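Prophenoloxidase b (Marsupenaeus japonicus, PDB 3WKY) is a type 3 copper protein of the hemolymph, the proenzyme of a phenoloxidase that probably hydroxylates monophenols and oxidises o-diphenols to quinones. Local coordinates at residues A[222-227]-A[400-404]; A[248-253]-A[278-282]; A[356-361]-A[393-399]; A[361-366]-A[378-382]. One frame throughout, in Å; residues are numbered along the deposited sequence. Where two conformers were deposited one is given.

Contact 1: A[222-227]-A[400-404]; sequences FYYMHH and IDNVF. With CUO (Cu2-o2 cluster), chain J.
Phe404, Tyr223 and Asp401 carry most of this buried packing of the helix with the CU1 ligand His226 on the helix with His397, in the helical core of a type 3 copper protein. Segments 222-227 and 400-404, parts of helices 218-239 and 391-409, cross at -126° with axes 10.1 Å apart. In the CA register Tyr223 faces Phe404 (6.9 Å) and His227 faces Asp401 (6.0 Å). Tyr223 (chi1 t) lays its CB over the Phe404 ring (chi1 m), a CH-pi contact 3.5 Å from the centroid. The rings form an offset edge-to-face pair, the edge of Tyr223 toward the face of Phe404, centroids 5.1 Å apart, planes at 61°. Asp401 OD1 accepts a hydrogen bond from His227 ND1 (3.1 Å); Asp401 OD2 forms a salt bridge with Arg525. One water donates to Tyr223 O and Asp401 OD1, 2.9 Å each. His226 NE2 binds CU1 at 2.2 Å. Helix 334-343 packs on Phe222, Tyr223 and Phe404, and helix 193-205 on Phe222 and Met225.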
# COMPACT_ATOMS: atom_id res chain seq x y z
N PHE A 222 -3.23 28.50 -28.25
CA PHE A 222 -3.47 27.88 -26.94
C PHE A 222 -2.16 27.30 -26.40
O PHE A 222 -1.73 27.63 -25.29
CB PHE A 222 -4.55 26.82 -27.04
CG PHE A 222 -4.72 26.02 -25.77
CD1 PHE A 222 -5.29 26.59 -24.66
CD2 PHE A 222 -4.28 24.70 -25.71
CE1 PHE A 222 -5.44 25.86 -23.48
CE2 PHE A 222 -4.44 23.95 -24.53
CZ PHE A 222 -5.01 24.54 -23.42
N TYR A 223 -1.52 26.46 -27.21
CA TYR A 223 -0.19 25.95 -26.86
C TYR A 223 0.78 27.08 -26.52
O TYR A 223 1.44 27.04 -25.48
CB TYR A 223 0.39 25.12 -28.02
CG TYR A 223 1.89 25.18 -28.09
CD1 TYR A 223 2.68 24.56 -27.13
CD2 TYR A 223 2.53 25.85 -29.14
CE1 TYR A 223 4.08 24.62 -27.20
CE2 TYR A 223 3.91 25.90 -29.22
CZ TYR A 223 4.68 25.28 -28.25
OH TYR A 223 6.06 25.33 -28.33
N TYR A 224 0.88 28.07 -27.40
CA TYR A 224 1.96 29.04 -27.32
C TYR A 224 1.84 29.96 -26.11
O TYR A 224 2.82 30.20 -25.42
CB TYR A 224 2.01 29.88 -28.60
CG TYR A 224 3.25 30.75 -28.70
CD1 TYR A 224 4.52 30.18 -28.68
CD2 TYR A 224 3.14 32.13 -28.83
CE1 TYR A 224 5.67 30.98 -28.79
CE2 TYR A 224 4.29 32.94 -28.94
CZ TYR A 224 5.54 32.35 -28.92
OH TYR A 224 6.67 33.15 -29.03
N MET A 225 0.64 30.46 -25.85
CA MET A 225 0.49 31.35 -24.72
C MET A 225 0.78 30.57 -23.44
O MET A 225 1.50 31.05 -22.55
CB MET A 225 -0.91 31.99 -24.67
CG MET A 225 -1.11 32.94 -23.48
SD MET A 225 -1.43 32.09 -21.89
CE MET A 225 -3.21 32.18 -21.81
N HIS A 226 0.21 29.37 -23.32
CA HIS A 226 0.42 28.60 -22.09
C HIS A 226 1.85 28.13 -21.91
O HIS A 226 2.33 28.02 -20.78
CB HIS A 226 -0.60 27.47 -21.97
CG HIS A 226 -1.99 27.97 -21.78
ND1 HIS A 226 -2.81 28.31 -22.84
CD2 HIS A 226 -2.67 28.25 -20.65
CE1 HIS A 226 -3.96 28.76 -22.36
NE2 HIS A 226 -3.89 28.74 -21.04
N HIS A 227 2.53 27.85 -23.02
CA HIS A 227 3.94 27.50 -22.96
C HIS A 227 4.72 28.65 -22.35
O HIS A 227 5.58 28.45 -21.50
CB HIS A 227 4.50 27.23 -24.36
CG HIS A 227 6.00 27.15 -24.36
ND1 HIS A 227 6.68 26.10 -23.79
CD2 HIS A 227 6.94 28.03 -24.77
CE1 HIS A 227 7.98 26.32 -23.89
NE2 HIS A 227 8.16 27.48 -24.48
N ILE A 400 0.20 19.64 -19.86
CA ILE A 400 -0.27 20.06 -21.17
C ILE A 400 0.90 20.47 -22.06
O ILE A 400 0.98 20.05 -23.23
CB ILE A 400 -1.31 21.20 -21.04
CG1 ILE A 400 -2.59 20.67 -20.36
CG2 ILE A 400 -1.66 21.78 -22.41
CD1 ILE A 400 -3.28 19.54 -21.14
N ASP A 401 1.85 21.22 -21.51
CA ASP A 401 3.00 21.63 -22.33
C ASP A 401 3.84 20.42 -22.72
O ASP A 401 4.45 20.38 -23.80
CB ASP A 401 3.85 22.66 -21.59
CG ASP A 401 4.83 23.36 -22.52
OD1 ASP A 401 4.37 24.09 -23.42
OD2 ASP A 401 6.05 23.18 -22.35
N ASN A 402 3.90 19.43 -21.83
CA ASN A 402 4.59 18.18 -22.13
C ASN A 402 3.99 17.45 -23.33
O ASN A 402 4.71 16.84 -24.11
CB ASN A 402 4.59 17.22 -20.91
CG ASN A 402 5.62 17.60 -19.87
OD1 ASN A 402 6.51 18.44 -20.11
ND2 ASN A 402 5.54 16.95 -18.70
N VAL A 403 2.66 17.48 -23.45
CA VAL A 403 2.01 16.86 -24.59
C VAL A 403 2.43 17.60 -25.86
O VAL A 403 2.79 16.99 -26.87
CB VAL A 403 0.48 16.92 -24.49
CG1 VAL A 403 -0.18 16.22 -25.70
CG2 VAL A 403 -0.01 16.25 -23.18
N PHE A 404 2.38 18.92 -25.80
CA PHE A 404 2.78 19.73 -26.96
C PHE A 404 4.24 19.50 -27.35
O PHE A 404 4.57 19.39 -28.53
CB PHE A 404 2.49 21.21 -26.72
CG PHE A 404 1.01 21.56 -26.76
CD1 PHE A 404 0.23 21.18 -27.84
CD2 PHE A 404 0.41 22.26 -25.72
CE1 PHE A 404 -1.13 21.50 -27.90
CE2 PHE A 404 -0.95 22.59 -25.77
CZ PHE A 404 -1.72 22.20 -26.87
CU1 CUO J . -5.66 28.93 -19.78
CU2 CUO J . -5.99 25.56 -18.54
O1 CUO J . -6.47 27.10 -19.69
O2 CUO J . -6.48 27.65 -18.12
O HOH W 1 1.61 24.78 -23.62

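Contact 2: A[248-253]-A[278-282]; sequences FEDWRI and TFFQD. With EDO (1,2-ethanediol), chain M.
An aromatic cluster of Phe248, Trp251 and Phe280 joins two irregular parts of the loop between helices 218-239 and 294-310. The nearest CA pairs are Trp251-Phe280 (6.2 Å) and Ile253-Phe279 (6.8 Å). Phe280 (chi1 t) points toward 248-253. The edge of Phe248 (chi1 t) meets its face in an offset edge-to-face pair, centroids 5.6 Å apart. Trp251 (chi1 m) brings CB to 3.8 Å from Phe280 CD2, its ring oblique to that of Phe280. Trp251 NE1 donates to Phe248 O (2.9 Å). A type I beta turn from Asp250 to Ile253 is closed by Ile253 N donating to Asp250 O (3.2 Å). An Asx turn overlaps it, with Arg252 N hydrogen-bonded to Asp250 OD1 (3.1 Å). Two waters bridge the segments. One links Trp251 O (2.8 Å), Ile253 O (2.7 Å) and Phe280 N (2.9 Å), the other Trp251 O (2.5 Å) and Phe280 O (2.7 Å). Phe279 CE1 approaches Arg252 O to 3.5 Å. Phe279 N donates to O1 of a 1,2-ethanediol (2.9 Å), probably from the crystallisation liquor.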
# COMPACT_ATOMS: atom_id res chain seq x y z
N PHE A 248 1.66 17.20 -13.55
CA PHE A 248 0.77 16.24 -12.89
C PHE A 248 0.30 15.28 -13.99
O PHE A 248 -0.66 15.57 -14.71
CB PHE A 248 -0.40 16.94 -12.22
CG PHE A 248 -1.35 15.98 -11.53
CD1 PHE A 248 -0.89 15.09 -10.58
CD2 PHE A 248 -2.70 15.97 -11.85
CE1 PHE A 248 -1.77 14.19 -9.94
CE2 PHE A 248 -3.57 15.08 -11.22
CZ PHE A 248 -3.10 14.19 -10.28
N GLU A 249 1.00 14.14 -14.09
CA GLU A 249 0.81 13.19 -15.19
C GLU A 249 0.37 11.81 -14.75
O GLU A 249 -0.34 11.12 -15.48
CB GLU A 249 2.09 13.06 -16.00
CG GLU A 249 2.30 14.25 -16.87
CD GLU A 249 3.54 14.14 -17.74
OE1 GLU A 249 4.43 13.30 -17.45
OE2 GLU A 249 3.59 14.91 -18.71
N ASP A 250 0.82 11.39 -13.57
CA ASP A 250 0.39 10.10 -13.03
C ASP A 250 -0.80 10.38 -12.14
O ASP A 250 -0.65 10.78 -10.99
CB ASP A 250 1.51 9.43 -12.24
CG ASP A 250 1.13 8.06 -11.71
OD1 ASP A 250 -0.08 7.73 -11.67
OD2 ASP A 250 2.04 7.30 -11.32
N TRP A 251 -1.99 10.17 -12.68
CA TRP A 251 -3.20 10.65 -12.03
C TRP A 251 -3.67 9.72 -10.91
O TRP A 251 -4.74 9.93 -10.32
CB TRP A 251 -4.29 10.90 -13.07
CG TRP A 251 -3.87 11.96 -14.06
CD1 TRP A 251 -2.94 12.95 -13.86
CD2 TRP A 251 -4.34 12.12 -15.42
NE1 TRP A 251 -2.81 13.71 -15.00
CE2 TRP A 251 -3.65 13.22 -15.97
CE3 TRP A 251 -5.27 11.44 -16.21
CZ2 TRP A 251 -3.88 13.67 -17.28
CZ3 TRP A 251 -5.49 11.87 -17.51
CH2 TRP A 251 -4.79 12.97 -18.04
N ARG A 252 -2.86 8.72 -10.60
CA ARG A 252 -3.22 7.86 -9.48
C ARG A 252 -2.52 8.31 -8.19
O ARG A 252 -2.81 7.81 -7.11
CB ARG A 252 -2.97 6.38 -9.82
CG ARG A 252 -4.10 5.73 -10.66
CD ARG A 252 -4.34 6.43 -12.02
NE ARG A 252 -5.61 6.05 -12.65
CZ ARG A 252 -5.81 4.90 -13.29
NH1 ARG A 252 -4.83 4.01 -13.38
NH2 ARG A 252 -7.00 4.63 -13.84
N ILE A 253 -1.63 9.29 -8.32
CA ILE A 253 -0.89 9.90 -7.21
C ILE A 253 -1.70 11.11 -6.74
O ILE A 253 -2.10 11.93 -7.56
CB ILE A 253 0.51 10.39 -7.69
CG1 ILE A 253 1.35 9.24 -8.26
CG2 ILE A 253 1.28 11.09 -6.57
CD1 ILE A 253 2.76 9.66 -8.71
N THR A 278 -4.86 15.54 -2.10
CA THR A 278 -6.20 15.22 -2.58
C THR A 278 -6.09 14.47 -3.91
O THR A 278 -5.33 14.87 -4.80
CB THR A 278 -7.02 16.52 -2.76
OG1 THR A 278 -7.22 17.12 -1.47
CG2 THR A 278 -8.37 16.24 -3.41
N PHE A 279 -6.83 13.38 -4.05
CA PHE A 279 -6.82 12.61 -5.29
C PHE A 279 -7.63 13.27 -6.40
O PHE A 279 -8.66 13.91 -6.16
CB PHE A 279 -7.36 11.18 -5.08
CG PHE A 279 -6.41 10.28 -4.31
CD1 PHE A 279 -5.45 9.53 -4.98
CD2 PHE A 279 -6.50 10.18 -2.92
CE1 PHE A 279 -4.59 8.69 -4.28
CE2 PHE A 279 -5.63 9.36 -2.21
CZ PHE A 279 -4.68 8.61 -2.89
N PHE A 280 -7.13 13.10 -7.63
CA PHE A 280 -7.81 13.43 -8.87
C PHE A 280 -8.80 12.29 -9.09
O PHE A 280 -8.41 11.14 -9.35
CB PHE A 280 -6.71 13.45 -9.95
CG PHE A 280 -7.14 13.91 -11.34
CD1 PHE A 280 -7.20 15.26 -11.67
CD2 PHE A 280 -7.36 12.97 -12.35
CE1 PHE A 280 -7.52 15.67 -12.98
CE2 PHE A 280 -7.68 13.36 -13.65
CZ PHE A 280 -7.76 14.72 -13.97
N GLN A 281 -10.10 12.58 -8.97
CA GLN A 281 -11.11 11.51 -8.92
C GLN A 281 -12.22 11.69 -9.95
O GLN A 281 -12.49 12.81 -10.39
CB GLN A 281 -11.76 11.47 -7.54
CG GLN A 281 -10.80 11.17 -6.42
CD GLN A 281 -11.29 11.74 -5.10
OE1 GLN A 281 -12.18 11.17 -4.47
NE2 GLN A 281 -10.73 12.90 -4.70
N ASP A 282 -12.87 10.58 -10.30
CA ASP A 282 -14.01 10.59 -11.21
C ASP A 282 -15.01 11.64 -10.75
O ASP A 282 -15.32 11.73 -9.56
CB ASP A 282 -14.74 9.24 -11.21
CG ASP A 282 -13.89 8.08 -11.70
OD1 ASP A 282 -12.86 8.29 -12.37
OD2 ASP A 282 -14.28 6.92 -11.45
C1 EDO M . -8.41 12.58 -0.52
O1 EDO M . -8.74 12.72 -1.91
C2 EDO M . -8.73 13.87 0.23
O2 EDO M . -10.14 14.16 0.22
O HOH W 2 -4.76 11.51 -8.01
O HOH W 3 -6.92 8.91 -9.65

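Contact 3: A[356-361]-A[393-399]; sequences IHNLGH and FFRWHKF. With CUO (Cu2-o2 cluster), chain J.
Two antiparallel helices of the type 3 copper centre meet here. Their segments 356-361 and 393-399 lie at 162°, with axes 11.1 Å apart. The nearest CA pair is Gly360 and Trp396, at 7.8 Å. Ile356 starts the first helix. Its CG2 packs on Phe399 CE2 (4.1 Å) and Trp396 CZ2 (4.2 Å). His357 (chi1 t) binds CU2 of the Cu2-O2 cluster through NE2 at 2.1 Å. Its backbone O accepts a hydrogen bond from Trp396 NE1 (3.2 Å), and its ND1 is hydrogen-bonded to Glu343 O. Gly360 leaves room for the indole: Gly360 CA is 3.4 Å from Trp396 CZ2, and a CB there would clash. His361 (chi1 m), one helical turn after His357, also binds CU2, NE2 to metal 2.1 Å; its ND1 hydrogen-bonds to Met381 O. The edge of Trp396 (chi1 t) points at the His361 ring face in an offset edge-to-face pair, centroids 5.3 Å apart. From the second helix, His397 (chi1 m) gives the third histidine ligand, NE2 to CU2 2.2 Å. His357 NE2 and His397 NE2 are 3.4 Å apart because they share this metal. Phe393 CE1 reaches 3.2 Å from O2 of the cluster. This three-histidine site is characteristic of the hemocyanin and phenoloxidase family. Helix 294-310 packs on Ile356, Leu359 and Phe399, while helix 218-239 lies against Phe393, Phe394 and His397.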
# COMPACT_ATOMS: atom_id res chain seq x y z
N ILE A 356 -9.64 16.75 -22.92
CA ILE A 356 -8.75 16.51 -21.79
C ILE A 356 -8.46 17.73 -20.95
O ILE A 356 -8.64 17.73 -19.74
CB ILE A 356 -7.40 15.91 -22.25
CG1 ILE A 356 -7.60 14.50 -22.81
CG2 ILE A 356 -6.40 15.89 -21.08
CD1 ILE A 356 -6.42 14.05 -23.71
N HIS A 357 -7.98 18.80 -21.58
CA HIS A 357 -7.53 19.93 -20.79
C HIS A 357 -8.67 20.63 -20.04
O HIS A 357 -8.52 20.97 -18.85
CB HIS A 357 -6.75 20.93 -21.65
CG HIS A 357 -6.83 22.32 -21.14
ND1 HIS A 357 -7.83 23.19 -21.52
CD2 HIS A 357 -6.07 22.99 -20.23
CE1 HIS A 357 -7.68 24.34 -20.87
NE2 HIS A 357 -6.62 24.24 -20.10
N ASN A 358 -9.80 20.86 -20.71
CA ASN A 358 -10.92 21.54 -20.05
C ASN A 358 -11.46 20.72 -18.88
O ASN A 358 -11.70 21.25 -17.79
CB ASN A 358 -12.07 21.85 -21.03
CG ASN A 358 -11.71 22.95 -22.02
OD1 ASN A 358 -10.84 23.78 -21.74
ND2 ASN A 358 -12.36 22.96 -23.18
N LEU A 359 -11.67 19.43 -19.12
CA LEU A 359 -12.25 18.60 -18.07
C LEU A 359 -11.28 18.47 -16.90
O LEU A 359 -11.70 18.41 -15.74
CB LEU A 359 -12.69 17.24 -18.59
CG LEU A 359 -14.10 17.28 -19.17
CD1 LEU A 359 -14.38 16.06 -20.03
CD2 LEU A 359 -15.14 17.40 -18.05
N GLY A 360 -9.99 18.47 -17.20
CA GLY A 360 -8.98 18.40 -16.16
C GLY A 360 -9.11 19.55 -15.18
O GLY A 360 -8.93 19.37 -13.98
N HIS A 361 -9.40 20.75 -15.69
CA HIS A 361 -9.67 21.88 -14.79
C HIS A 361 -10.83 21.58 -13.85
O HIS A 361 -10.78 21.90 -12.65
CB HIS A 361 -10.06 23.11 -15.59
CG HIS A 361 -8.88 23.93 -16.00
ND1 HIS A 361 -8.40 24.96 -15.23
CD2 HIS A 361 -8.08 23.86 -17.09
CE1 HIS A 361 -7.36 25.51 -15.83
NE2 HIS A 361 -7.15 24.85 -16.95
N PHE A 393 -2.54 24.72 -11.09
CA PHE A 393 -2.67 25.24 -12.46
C PHE A 393 -1.41 24.94 -13.26
O PHE A 393 -1.47 24.51 -14.44
CB PHE A 393 -2.91 26.75 -12.45
CG PHE A 393 -3.00 27.34 -13.84
CD1 PHE A 393 -4.22 27.39 -14.50
CD2 PHE A 393 -1.86 27.81 -14.49
CE1 PHE A 393 -4.31 27.91 -15.79
CE2 PHE A 393 -1.93 28.34 -15.78
CZ PHE A 393 -3.16 28.39 -16.44
N PHE A 394 -0.27 25.19 -12.64
CA PHE A 394 0.98 25.07 -13.36
C PHE A 394 1.44 23.62 -13.47
O PHE A 394 2.14 23.26 -14.41
CB PHE A 394 2.04 26.00 -12.77
CG PHE A 394 1.72 27.45 -13.00
CD1 PHE A 394 2.16 28.10 -14.15
CD2 PHE A 394 0.93 28.15 -12.09
CE1 PHE A 394 1.84 29.44 -14.38
CE2 PHE A 394 0.60 29.48 -12.31
CZ PHE A 394 1.07 30.13 -13.46
N ARG A 395 1.02 22.77 -12.54
CA ARG A 395 1.29 21.36 -12.70
C ARG A 395 0.45 20.80 -13.85
O ARG A 395 0.92 19.98 -14.63
CB ARG A 395 1.00 20.60 -11.39
CG ARG A 395 1.89 21.05 -10.20
CD ARG A 395 1.99 19.93 -9.13
NE ARG A 395 2.55 18.71 -9.74
CZ ARG A 395 2.36 17.48 -9.29
NH1 ARG A 395 1.61 17.26 -8.21
NH2 ARG A 395 2.92 16.45 -9.93
N TRP A 396 -0.81 21.25 -13.94
CA TRP A 396 -1.68 20.81 -15.03
C TRP A 396 -1.14 21.33 -16.36
O TRP A 396 -1.07 20.59 -17.35
CB TRP A 396 -3.11 21.30 -14.79
CG TRP A 396 -4.09 20.77 -15.79
CD1 TRP A 396 -4.85 21.50 -16.67
CD2 TRP A 396 -4.41 19.38 -16.04
NE1 TRP A 396 -5.63 20.66 -17.43
CE2 TRP A 396 -5.38 19.36 -17.07
CE3 TRP A 396 -3.99 18.17 -15.48
CZ2 TRP A 396 -5.92 18.17 -17.58
CZ3 TRP A 396 -4.54 16.97 -15.97
CH2 TRP A 396 -5.50 16.98 -17.01
N HIS A 397 -0.72 22.58 -16.39
CA HIS A 397 -0.19 23.13 -17.64
C HIS A 397 1.19 22.67 -18.02
O HIS A 397 1.55 22.70 -19.20
CB HIS A 397 -0.35 24.65 -17.72
CG HIS A 397 -1.69 25.01 -18.26
ND1 HIS A 397 -1.97 24.98 -19.60
CD2 HIS A 397 -2.87 25.22 -17.62
CE1 HIS A 397 -3.26 25.23 -19.79
NE2 HIS A 397 -3.81 25.38 -18.60
N LYS A 398 1.98 22.22 -17.04
CA LYS A 398 3.22 21.55 -17.39
C LYS A 398 2.91 20.21 -18.07
O LYS A 398 3.57 19.85 -19.04
CB LYS A 398 4.13 21.36 -16.16
CG LYS A 398 5.47 20.70 -16.50
CD LYS A 398 6.39 21.65 -17.31
CE LYS A 398 7.68 20.93 -17.69
NZ LYS A 398 8.71 21.89 -18.23
N PHE A 399 1.90 19.49 -17.59
CA PHE A 399 1.46 18.28 -18.30
C PHE A 399 1.04 18.61 -19.73
O PHE A 399 1.45 17.96 -20.70
CB PHE A 399 0.30 17.58 -17.56
CG PHE A 399 -0.55 16.72 -18.46
CD1 PHE A 399 -0.03 15.59 -19.06
CD2 PHE A 399 -1.88 17.05 -18.70
CE1 PHE A 399 -0.81 14.79 -19.91
CE2 PHE A 399 -2.67 16.27 -19.53
CZ PHE A 399 -2.14 15.14 -20.14
CU1 CUO J . -5.66 28.93 -19.78
CU2 CUO J . -5.99 25.56 -18.54
O1 CUO J . -6.47 27.10 -19.69
O2 CUO J . -6.48 27.65 -18.12

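Contact 4: A[361-366]-A[378-382]; sequences HDFLGQ and SGVMG. With CUO (Cu2-o2 cluster), chain J.
The loop 378-382 folds back on the C-terminal end of helix 356-365, behind a copper ligand of the type 3 site. Ser378 (chi1 t) comes first. Its CB lies 3.4 Å from Gln366 NE2, and its OG donates to Gly379 O (2.9 Å). A water donates to Ser378 OG and to Asp362 OD1, 2.9 Å each. Gly379 makes the closest backbone approach, with its CA 4.4 Å from that of Gly365. Gly379 N donates to Gly365 O (2.8 Å), in the last turn of the helix. Both glycines have tight surroundings where a CB would point. A 3-10 segment, 380-382, follows, with Gly382 N hydrogen-bonded to Gly379 O (3.1 Å). Met381 (chi1, chi2 and chi3 all m) points toward the helix. Its CE sits over one face of the His361 ring, 3.4 Å from His361 ND1, and 3.8 Å from Leu364 CD1. Gly382 O accepts a hydrogen bond of 2.7 Å from a water; the same water donates to Asp362 OD1 (2.7 Å). His361 is held at both nitrogens: NE2 binds CU2 at 2.1 Å, and ND1 donates to Met381 O at 2.8 Å.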
# COMPACT_ATOMS: atom_id res chain seq x y z
N HIS A 361 -9.40 20.75 -15.69
CA HIS A 361 -9.67 21.88 -14.79
C HIS A 361 -10.83 21.58 -13.85
O HIS A 361 -10.78 21.90 -12.65
CB HIS A 361 -10.06 23.11 -15.59
CG HIS A 361 -8.88 23.93 -16.00
ND1 HIS A 361 -8.40 24.96 -15.23
CD2 HIS A 361 -8.08 23.86 -17.09
CE1 HIS A 361 -7.36 25.51 -15.83
NE2 HIS A 361 -7.15 24.85 -16.95
N ASP A 362 -11.88 21.00 -14.41
CA ASP A 362 -13.05 20.68 -13.61
C ASP A 362 -12.83 19.52 -12.63
O ASP A 362 -13.36 19.54 -11.52
CB ASP A 362 -14.25 20.41 -14.52
CG ASP A 362 -14.79 21.69 -15.16
OD1 ASP A 362 -14.52 22.79 -14.62
OD2 ASP A 362 -15.47 21.60 -16.20
N PHE A 363 -12.07 18.50 -13.04
CA PHE A 363 -11.70 17.45 -12.09
C PHE A 363 -10.92 18.04 -10.91
O PHE A 363 -11.18 17.70 -9.76
CB PHE A 363 -10.80 16.40 -12.75
CG PHE A 363 -11.54 15.32 -13.50
CD1 PHE A 363 -12.38 15.62 -14.57
CD2 PHE A 363 -11.35 13.98 -13.16
CE1 PHE A 363 -13.03 14.62 -15.27
CE2 PHE A 363 -11.99 12.97 -13.87
CZ PHE A 363 -12.84 13.28 -14.92
N LEU A 364 -9.95 18.90 -11.19
CA LEU A 364 -9.15 19.47 -10.11
C LEU A 364 -10.02 20.42 -9.27
O LEU A 364 -9.95 20.43 -8.04
CB LEU A 364 -7.90 20.19 -10.68
CG LEU A 364 -6.86 19.22 -11.25
CD1 LEU A 364 -5.83 19.97 -12.15
CD2 LEU A 364 -6.13 18.46 -10.15
N GLY A 365 -10.87 21.20 -9.94
CA GLY A 365 -11.70 22.17 -9.25
C GLY A 365 -12.77 21.52 -8.38
O GLY A 365 -13.27 22.15 -7.45
N GLN A 366 -13.12 20.27 -8.67
CA GLN A 366 -14.18 19.59 -7.90
C GLN A 366 -13.63 18.47 -7.02
O GLN A 366 -14.40 17.71 -6.42
CB GLN A 366 -15.24 19.00 -8.84
CG GLN A 366 -15.98 20.03 -9.69
CD GLN A 366 -16.90 20.93 -8.88
OE1 GLN A 366 -17.00 20.82 -7.66
NE2 GLN A 366 -17.57 21.85 -9.58
N SER A 378 -17.34 25.16 -6.57
CA SER A 378 -16.13 24.70 -7.25
C SER A 378 -14.90 25.43 -6.70
O SER A 378 -15.01 26.50 -6.10
CB SER A 378 -16.25 24.92 -8.75
OG SER A 378 -14.98 24.83 -9.39
N GLY A 379 -13.72 24.84 -6.90
CA GLY A 379 -12.48 25.52 -6.54
C GLY A 379 -12.08 26.45 -7.67
O GLY A 379 -12.72 26.45 -8.73
N VAL A 380 -11.03 27.24 -7.46
CA VAL A 380 -10.62 28.27 -8.44
C VAL A 380 -10.16 27.74 -9.80
O VAL A 380 -10.16 28.49 -10.79
CB VAL A 380 -9.57 29.24 -7.87
CG1 VAL A 380 -10.14 30.01 -6.68
CG2 VAL A 380 -8.27 28.50 -7.48
N MET A 381 -9.78 26.47 -9.88
CA MET A 381 -9.39 25.89 -11.18
C MET A 381 -10.56 25.86 -12.17
O MET A 381 -10.35 25.70 -13.37
CB MET A 381 -8.82 24.47 -11.02
CG MET A 381 -7.36 24.47 -10.60
SD MET A 381 -6.27 25.07 -11.93
CE MET A 381 -6.23 23.66 -13.02
N GLY A 382 -11.78 26.02 -11.65
CA GLY A 382 -12.97 26.01 -12.49
C GLY A 382 -13.27 27.31 -13.25
O GLY A 382 -14.21 27.35 -14.04
CU1 CUO J . -5.66 28.93 -19.78
CU2 CUO J . -5.99 25.56 -18.54
O1 CUO J . -6.47 27.10 -19.69
O2 CUO J . -6.48 27.65 -18.12
O HOH W 4 -15.19 25.30 -15.51
O HOH W 5 -14.81 23.08 -11.70

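Overall arrangement
Contacts 1, 3 and 4 meet at the Cu2-O2 cluster. Contact 1 supplies one histidine ligand of CU1; His199 and His203 are the others. Contact 3 holds all three histidine ligands of CU2. Contacts 3 and 4 share His361, and their centres are about 10 Å apart. Contacts 1 and 3 are equally close and both use helix 391-409; His226 CD2 lies 3.2 Å from His397 CE1. Contact 2 stands further off, with the Phe280 side chain about 11 Å from the cluster. It still touches the others: Phe248 N is 3.1 Å from Arg395 O of contact 3, and Phe280 CE1 is 3.4 Å from Phe363 CB of contact 4. Contacts 2, 3 and 4 nest inside the loop closed by contact 1.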